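Long-range contacts in Alpha/beta hydrolase fold protein (Ochrobactrum, PDB 4G9E), which probably hydrolyses the lactone ring of N-acyl homoserine lactones, bacterial quorum-sensing signals, as an AHL-lactonase of the alpha/beta hydrolase fold: residues T10-A16 / K64-I69; I39-Q43 / P250-A254. All coordinates share one frame; numbering follows the deposited sequence.

Contact 1: T10-A16 / K64-I69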
ATOM      1  N   THR A  10       8.301 -18.387  -0.059  1.00 13.66           N
ATOM      2  CA  THR A  10       7.693 -18.157   1.241  1.00 12.04           C
ATOM      3  C   THR A  10       6.578 -19.151   1.481  1.00 11.92           C
ATOM      4  O   THR A  10       6.188 -19.898   0.582  1.00 13.56           O
ATOM      5  CB  THR A  10       7.097 -16.733   1.376  1.00 11.94           C
ATOM      6  OG1 THR A  10       5.838 -16.662   0.687  1.00 12.11           O
ATOM      7  CG2 THR A  10       8.066 -15.679   0.836  1.00 12.99           C
ATOM      8  N   SER A  11       6.046 -19.142   2.694  1.00 11.73           N
ATOM      9  CA  SER A  11       4.945 -20.029   3.035  1.00 12.35           C
ATOM     10  C   SER A  11       3.679 -19.696   2.259  1.00 11.72           C
ATOM     11  O   SER A  11       2.758 -20.512   2.215  1.00 13.20           O
ATOM     12  CB  SER A  11       4.660 -20.002   4.541  1.00 12.86           C
ATOM     13  OG  SER A  11       4.102 -18.765   4.948  1.00 13.07           O
ATOM     14  N   HIS A  12       3.641 -18.511   1.649  1.00 11.71           N
ATOM     15  CA  HIS A  12       2.489 -18.068   0.880  1.00 12.68           C
ATOM     16  C   HIS A  12       2.624 -18.377  -0.603  1.00 12.94           C
ATOM     17  O   HIS A  12       1.649 -18.290  -1.355  1.00 15.17           O
ATOM     18  CB  HIS A  12       2.317 -16.561   1.046  1.00 12.80           C
ATOM     19  CG  HIS A  12       1.813 -16.155   2.391  1.00 12.18           C
ATOM     20  ND1 HIS A  12       2.642 -15.959   3.475  1.00 13.92           N
ATOM     21  CD2 HIS A  12       0.555 -15.925   2.830  1.00 10.72           C
ATOM     22  CE1 HIS A  12       1.914 -15.614   4.522  1.00 11.43           C
ATOM     23  NE2 HIS A  12       0.643 -15.598   4.161  1.00 14.11           N
ATOM     24  N   GLY A  13       3.833 -18.723  -1.024  1.00 12.66           N
ATOM     25  CA  GLY A  13       4.130 -18.865  -2.435  1.00 13.35           C
ATOM     26  C   GLY A  13       5.424 -18.155  -2.782  1.00 13.34           C
ATOM     27  O   GLY A  13       6.159 -17.706  -1.905  1.00 13.07           O
ATOM     28  N   ARG A  14       5.715 -18.063  -4.071  1.00 12.91           N
ATOM     29  CA  ARG A  14       6.942 -17.422  -4.513  1.00 13.49           C
ATOM     30  C   ARG A  14       6.668 -15.940  -4.711  1.00 12.34           C
ATOM     31  O   ARG A  14       5.847 -15.563  -5.537  1.00 14.66           O
ATOM     32  CB  ARG A  14       7.440 -18.064  -5.804  1.00 15.34           C
ATOM     33  CG  ARG A  14       8.881 -17.715  -6.139  1.00 18.27           C
ATOM     34  CD  ARG A  14       9.343 -18.410  -7.408  1.00 21.03           C
ATOM     35  NE  ARG A  14       8.606 -17.946  -8.579  1.00 24.12           N
ATOM     36  CZ  ARG A  14       7.780 -18.704  -9.293  1.00 26.22           C
ATOM     37  NH1 ARG A  14       7.585 -19.974  -8.961  1.00 27.43           N
ATOM     38  NH2 ARG A  14       7.154 -18.191 -10.343  1.00 26.83           N
ATOM     39  N   ILE A  15       7.356 -15.110  -3.937  1.00 11.17           N
ATOM     40  CA  ILE A  15       7.098 -13.679  -3.963  0.57 11.13           C
ATOM     41  C   ILE A  15       8.218 -12.918  -4.664  1.00 10.55           C
ATOM     42  O   ILE A  15       9.399 -13.066  -4.341  1.00 12.04           O
ATOM     43  CB  ILE A  15       6.837 -13.126  -2.544  0.57 11.46           C
ATOM     44  CG1 ILE A  15       5.532 -13.714  -1.999  0.57 11.65           C
ATOM     45  CG2 ILE A  15       6.782 -11.602  -2.560  0.57 11.98           C
ATOM     46  CD1 ILE A  15       5.206 -13.295  -0.586  0.57 10.88           C
ATOM     47  N   ALA A  16       7.826 -12.118  -5.649  1.00 10.03           N
ATOM     48  CA  ALA A  16       8.763 -11.292  -6.395  1.00 11.18           C
ATOM     49  C   ALA A  16       9.113 -10.047  -5.584  1.00 10.35           C
ATOM     50  O   ALA A  16       8.235  -9.427  -4.982  1.00 10.38           O
ATOM     51  CB  ALA A  16       8.157 -10.899  -7.723  1.00 12.20           C
ATOM     52  N   LYS A  64       4.396 -10.381 -10.525  1.00 11.22           N
ATOM     53  CA  LYS A  64       5.267 -11.497 -10.847  1.00 12.80           C
ATOM     54  C   LYS A  64       5.325 -12.558  -9.720  1.00 12.89           C
ATOM     55  O   LYS A  64       6.052 -13.488  -9.805  1.00 15.28           O
ATOM     56  CB  LYS A  64       6.682 -10.992 -11.183  1.00 20.00           C
ATOM     57  CG  LYS A  64       6.653 -10.116 -12.415  1.00 20.00           C
ATOM     58  CD  LYS A  64       7.972  -9.848 -13.050  1.00 20.00           C
ATOM     59  CE  LYS A  64       7.731  -8.913 -14.220  1.00 20.00           C
ATOM     60  NZ  LYS A  64       7.122  -9.600 -15.365  1.00 20.00           N
ATOM     61  N   SER A  65       4.574 -12.359  -8.652  1.00 11.18           N
ATOM     62  CA  SER A  65       4.458 -13.386  -7.625  1.00 11.19           C
ATOM     63  C   SER A  65       3.525 -14.477  -8.112  1.00 10.91           C
ATOM     64  O   SER A  65       2.716 -14.248  -9.005  1.00 11.99           O
ATOM     65  CB  SER A  65       3.930 -12.784  -6.329  1.00  9.97           C
ATOM     66  OG  SER A  65       4.932 -11.980  -5.732  1.00 10.12           O
ATOM     67  N   THR A  66       3.638 -15.665  -7.530  1.00 11.69           N
ATOM     68  CA  THR A  66       2.691 -16.727  -7.839  1.00 11.92           C
ATOM     69  C   THR A  66       1.375 -16.447  -7.142  1.00 11.22           C
ATOM     70  O   THR A  66       1.304 -15.635  -6.212  1.00 11.98           O
ATOM     71  CB  THR A  66       3.193 -18.124  -7.398  1.00 13.43           C
ATOM     72  OG1 THR A  66       3.400 -18.149  -5.982  1.00 13.36           O
ATOM     73  CG2 THR A  66       4.489 -18.485  -8.110  1.00 15.17           C
ATOM     74  N   ASP A  67       0.323 -17.109  -7.599  1.00 11.15           N
ATOM     75  CA  ASP A  67      -0.897 -17.138  -6.815  1.00 11.95           C
ATOM     76  C   ASP A  67      -0.572 -17.740  -5.449  1.00 12.99           C
ATOM     77  O   ASP A  67       0.428 -18.438  -5.284  1.00 14.05           O
ATOM     78  CB  ASP A  67      -1.983 -17.942  -7.532  1.00 13.27           C
ATOM     79  CG  ASP A  67      -2.512 -17.238  -8.770  1.00 14.00           C
ATOM     80  OD1 ASP A  67      -2.217 -16.033  -8.955  1.00 14.36           O
ATOM     81  OD2 ASP A  67      -3.239 -17.890  -9.547  1.00 16.39           O
ATOM     82  N   ALA A  68      -1.406 -17.446  -4.462  1.00 11.60           N
ATOM     83  CA  ALA A  68      -1.202 -17.975  -3.119  1.00 11.20           C
ATOM     84  C   ALA A  68      -1.289 -19.494  -3.101  1.00 11.90           C
ATOM     85  O   ALA A  68      -2.145 -20.087  -3.757  1.00 13.48           O
ATOM     86  CB  ALA A  68      -2.234 -17.397  -2.178  1.00 11.46           C
ATOM     87  N   ILE A  69      -0.418 -20.121  -2.317  1.00 11.59           N
ATOM     88  CA  ILE A  69      -0.529 -21.552  -2.053  1.00 12.29           C
ATOM     89  C   ILE A  69      -1.906 -21.845  -1.458  1.00 12.11           C
ATOM     90  O   ILE A  69      -2.554 -22.829  -1.820  1.00 13.57           O
ATOM     91  CB  ILE A  69       0.588 -22.019  -1.100  1.00 13.23           C
ATOM     92  CG1 ILE A  69       1.936 -22.009  -1.826  1.00 13.73           C
ATOM     93  CG2 ILE A  69       0.288 -23.414  -0.559  1.00 14.97           C
ATOM     94  CD1 ILE A  69       3.124 -22.248  -0.919  1.00 15.22           C
TER
HETATM   95  O   HOH W   1       7.684 -15.115  -8.175  0.74 26.39           O

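Contact 2: I39-Q43 / P250-A254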
ATOM      1  N   ILE A  39       4.667  -0.649 -10.035  1.00  9.62           N
ATOM      2  CA  ILE A  39       3.981   0.645 -10.092  1.00  9.41           C
ATOM      3  C   ILE A  39       4.809   1.745  -9.425  1.00  8.99           C
ATOM      4  O   ILE A  39       4.613   2.931  -9.686  1.00  9.71           O
ATOM      5  CB  ILE A  39       2.563   0.560  -9.438  1.00  9.98           C
ATOM      6  CG1 ILE A  39       1.628   1.652  -9.971  1.00 10.93           C
ATOM      7  CG2 ILE A  39       2.644   0.611  -7.922  1.00 10.16           C
ATOM      8  CD1 ILE A  39       1.209   1.468 -11.410  1.00 12.26           C
ATOM      9  N   PHE A  40       5.745   1.344  -8.569  1.00  8.56           N
ATOM     10  CA  PHE A  40       6.572   2.290  -7.824  1.00  9.52           C
ATOM     11  C   PHE A  40       7.877   2.638  -8.536  1.00  9.97           C
ATOM     12  O   PHE A  40       8.815   3.149  -7.923  1.00 10.06           O
ATOM     13  CB  PHE A  40       6.849   1.757  -6.419  1.00  9.11           C
ATOM     14  CG  PHE A  40       5.604   1.562  -5.603  1.00  8.07           C
ATOM     15  CD1 PHE A  40       4.693   2.596  -5.447  1.00  8.47           C
ATOM     16  CD2 PHE A  40       5.333   0.343  -4.996  1.00  8.30           C
ATOM     17  CE1 PHE A  40       3.544   2.432  -4.697  1.00  8.42           C
ATOM     18  CE2 PHE A  40       4.182   0.170  -4.244  1.00  7.80           C
ATOM     19  CZ  PHE A  40       3.286   1.209  -4.090  1.00  7.91           C
ATOM     20  N   ALA A  41       7.926   2.384  -9.837  1.00 10.78           N
ATOM     21  CA  ALA A  41       9.066   2.792 -10.655  1.00 11.77           C
ATOM     22  C   ALA A  41       9.591   4.205 -10.348  1.00 11.12           C
ATOM     23  O   ALA A  41      10.799   4.405 -10.281  1.00 11.59           O
ATOM     24  CB  ALA A  41       8.726   2.659 -12.138  1.00 13.07           C
ATOM     25  N   PRO A  42       8.697   5.202 -10.183  1.00 10.77           N
ATOM     26  CA  PRO A  42       9.247   6.549  -9.947  1.00 10.72           C
ATOM     27  C   PRO A  42      10.103   6.638  -8.682  1.00 10.92           C
ATOM     28  O   PRO A  42      11.084   7.379  -8.651  1.00 12.21           O
ATOM     29  CB  PRO A  42       7.996   7.421  -9.804  1.00 12.92           C
ATOM     30  CG  PRO A  42       6.938   6.689 -10.566  1.00 14.86           C
ATOM     31  CD  PRO A  42       7.235   5.227 -10.352  1.00 12.75           C
ATOM     32  N   GLN A  43       9.724   5.890  -7.651  1.00  9.39           N
ATOM     33  CA  GLN A  43      10.474   5.866  -6.406  1.00  9.42           C
ATOM     34  C   GLN A  43      11.672   4.932  -6.503  1.00 10.04           C
ATOM     35  O   GLN A  43      12.775   5.304  -6.109  1.00 12.70           O
ATOM     36  CB  GLN A  43       9.568   5.490  -5.235  1.00  9.45           C
ATOM     37  CG  GLN A  43       8.602   6.598  -4.848  1.00  9.21           C
ATOM     38  CD  GLN A  43       7.503   6.810  -5.871  1.00  8.91           C
ATOM     39  OE1 GLN A  43       6.906   5.850  -6.351  1.00  9.32           O
ATOM     40  NE2 GLN A  43       7.235   8.067  -6.208  1.00  9.11           N
ATOM     41  N   PRO A 250      -0.812   9.469  -6.232  1.00  8.32           N
ATOM     42  CA  PRO A 250       0.032  10.662  -6.368  1.00  8.75           C
ATOM     43  C   PRO A 250       1.519  10.354  -6.550  1.00  8.48           C
ATOM     44  O   PRO A 250       2.236  11.189  -7.090  1.00  8.98           O
ATOM     45  CB  PRO A 250      -0.222  11.430  -5.069  1.00  9.98           C
ATOM     46  CG  PRO A 250      -0.787  10.394  -4.110  1.00  9.70           C
ATOM     47  CD  PRO A 250      -1.594   9.482  -4.985  1.00  9.07           C
ATOM     48  N   PHE A 251       1.977   9.191  -6.094  1.00  7.98           N
ATOM     49  CA  PHE A 251       3.373   8.800  -6.254  1.00  8.19           C
ATOM     50  C   PHE A 251       3.782   8.665  -7.725  1.00  8.06           C
ATOM     51  O   PHE A 251       4.965   8.753  -8.039  1.00  9.08           O
ATOM     52  CB  PHE A 251       3.649   7.501  -5.491  1.00  8.94           C
ATOM     53  CG  PHE A 251       2.789   6.368  -5.950  1.00  8.27           C
ATOM     54  CD1 PHE A 251       3.172   5.606  -7.042  1.00  8.62           C
ATOM     55  CD2 PHE A 251       1.565   6.101  -5.343  1.00  8.20           C
ATOM     56  CE1 PHE A 251       2.367   4.591  -7.511  1.00  9.44           C
ATOM     57  CE2 PHE A 251       0.749   5.092  -5.822  1.00  8.52           C
ATOM     58  CZ  PHE A 251       1.153   4.334  -6.903  1.00  9.03           C
ATOM     59  N   ARG A 252       2.816   8.451  -8.623  1.00  8.13           N
ATOM     60  CA  ARG A 252       3.112   8.431 -10.058  1.00  8.71           C
ATOM     61  C   ARG A 252       2.497   9.617 -10.814  1.00  8.38           C
ATOM     62  O   ARG A 252       3.014  10.026 -11.852  1.00  9.96           O
ATOM     63  CB  ARG A 252       2.711   7.099 -10.711  1.00  8.84           C
ATOM     64  CG  ARG A 252       1.213   6.813 -10.728  1.00  9.12           C
ATOM     65  CD  ARG A 252       0.870   5.392 -11.231  1.00  9.98           C
ATOM     66  NE  ARG A 252       1.460   5.131 -12.543  1.00 10.11           N
ATOM     67  CZ  ARG A 252       0.938   5.551 -13.692  1.00 10.00           C
ATOM     68  NH1 ARG A 252      -0.217   6.208 -13.695  1.00 10.75           N
ATOM     69  NH2 ARG A 252       1.571   5.313 -14.838  1.00 11.02           N
ATOM     70  N   GLU A 253       1.401  10.164 -10.293  1.00  8.61           N
ATOM     71  CA  GLU A 253       0.713  11.288 -10.921  0.61  9.53           C
ATOM     72  C   GLU A 253       1.448  12.603 -10.672  1.00  9.03           C
ATOM     73  O   GLU A 253       1.455  13.494 -11.525  1.00  9.62           O
ATOM     74  CB  GLU A 253      -0.721  11.387 -10.389  0.61 10.22           C
ATOM     75  CG  GLU A 253      -1.624  10.219 -10.772  0.61 11.22           C
ATOM     76  CD  GLU A 253      -2.948  10.218 -10.019  0.61 11.84           C
ATOM     77  OE1 GLU A 253      -2.943  10.216  -8.773  0.61 11.29           O
ATOM     78  OE2 GLU A 253      -4.007  10.216 -10.677  0.61 14.51           O
ATOM     79  N   ALA A 254       2.050  12.718  -9.493  1.00  8.75           N
ATOM     80  CA  ALA A 254       2.761  13.920  -9.088  1.00  9.34           C
ATOM     81  C   ALA A 254       4.012  13.530  -8.315  1.00  8.41           C
ATOM     82  O   ALA A 254       4.124  13.809  -7.119  1.00  9.34           O
ATOM     83  CB  ALA A 254       1.867  14.781  -8.229  1.00 11.00           C
TER
HETATM   84  O   HOH W   2       4.096   4.057 -12.215  1.00 11.69           O

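Contact 1: T10-A16 / K64-I69
The beta hairpin formed by strands 4-10 and 13-19, at the edge of the alpha/beta hydrolase sheet, is bound along the start of its second strand by the irregular loop 64-69, where R14 meets T66 and A16 meets S65. T66 N donates to R14 O at 3.0 Å, and T66 OG1 accepts from R14 N at 3.0 Å along a more bent path (148°). Chi1 of 61° sets OG1 between the backbone N and carbonyl carbon of T66, which leaves CG2 to lie 3.3 Å above the R14 guanidinium plane, offset toward its rim. S65 OG accepts from A16 N at 2.9 Å and is also bonded to D58 O. At the turn, I69 N donates to H12 O (2.9 Å), while I69 CD1 packs 3.6 Å from G13 N. G13, which has no side chain, brings its CA to 3.7 Å from T66 OG1. R14 also forms a salt bridge with E7, and D67 one with R179. With four hydrogen bonds distributed over H12, R14 and A16, two of them using side-chain hydroxyls as acceptors, the loop follows the strand without being a strand itself.

Contact 2: I39-Q43 / P250-A254
F40 directs the edge of its ring at the face of F251, an edge-to-face pair with centroids 4.9 Å apart and planes inclined at 58°. F40 CE1 stands 3.7 Å above the F251 plane, over the ring centre. I39 approaches the same ring at its rim: CG1 lies in the ring plane, 3.9 Å from F251 CE1, and I39 O is near that plane too. I39 also covers F40, its CG2 sitting over the centre of one face. This packing joins the short helix 41-45, which follows strand 24-30 of the alpha/beta hydrolase sheet, to helix 250-253, just after H248, the probable triad histidine; W101 extends the aromatic cluster edge-to-face against F251. The Q43 amide is turned 83° from the F251 ring, and a bend at its second torsion helps bring NE2 to F251 O, at 3.0 Å and an almost straight 173°. NE2 has a second acceptor in D259 OD1, whereas Q43 OE1 is buried without a polar partner. At the R252 end of the contact, water 2 donates to I39 O and accepts from R252 NE at 2.9 Å, in the guanidinium plane, while the R252 terminal nitrogens reach P168 O and C165 O.

Overall arrangement
Contacts 1 and 2 lie apart in the alpha/beta hydrolase fold, their centres about 24 Å from each other and their nearest atoms about 10 Å apart. Their segments alternate along the chain: 10-16, 39-43, 64-69, then 250-254. Contact 1, its centre about 18 Å from the centre of the chain, ties the antiparallel hairpin at one edge of the sheet to the loop after strand 52-57. Contact 2 is buried, its centre about 12 Å from the centre of the chain, and joins the segments after strands 24-30 and 241-243. Strands 13-19 and 24-30 both border strand 52-57, so one sheet links the two sites. Contact 2 lies near the probable catalytic residues, with the side chain of F251 about 8 Å from bound N-butanoyl-L-homoserine.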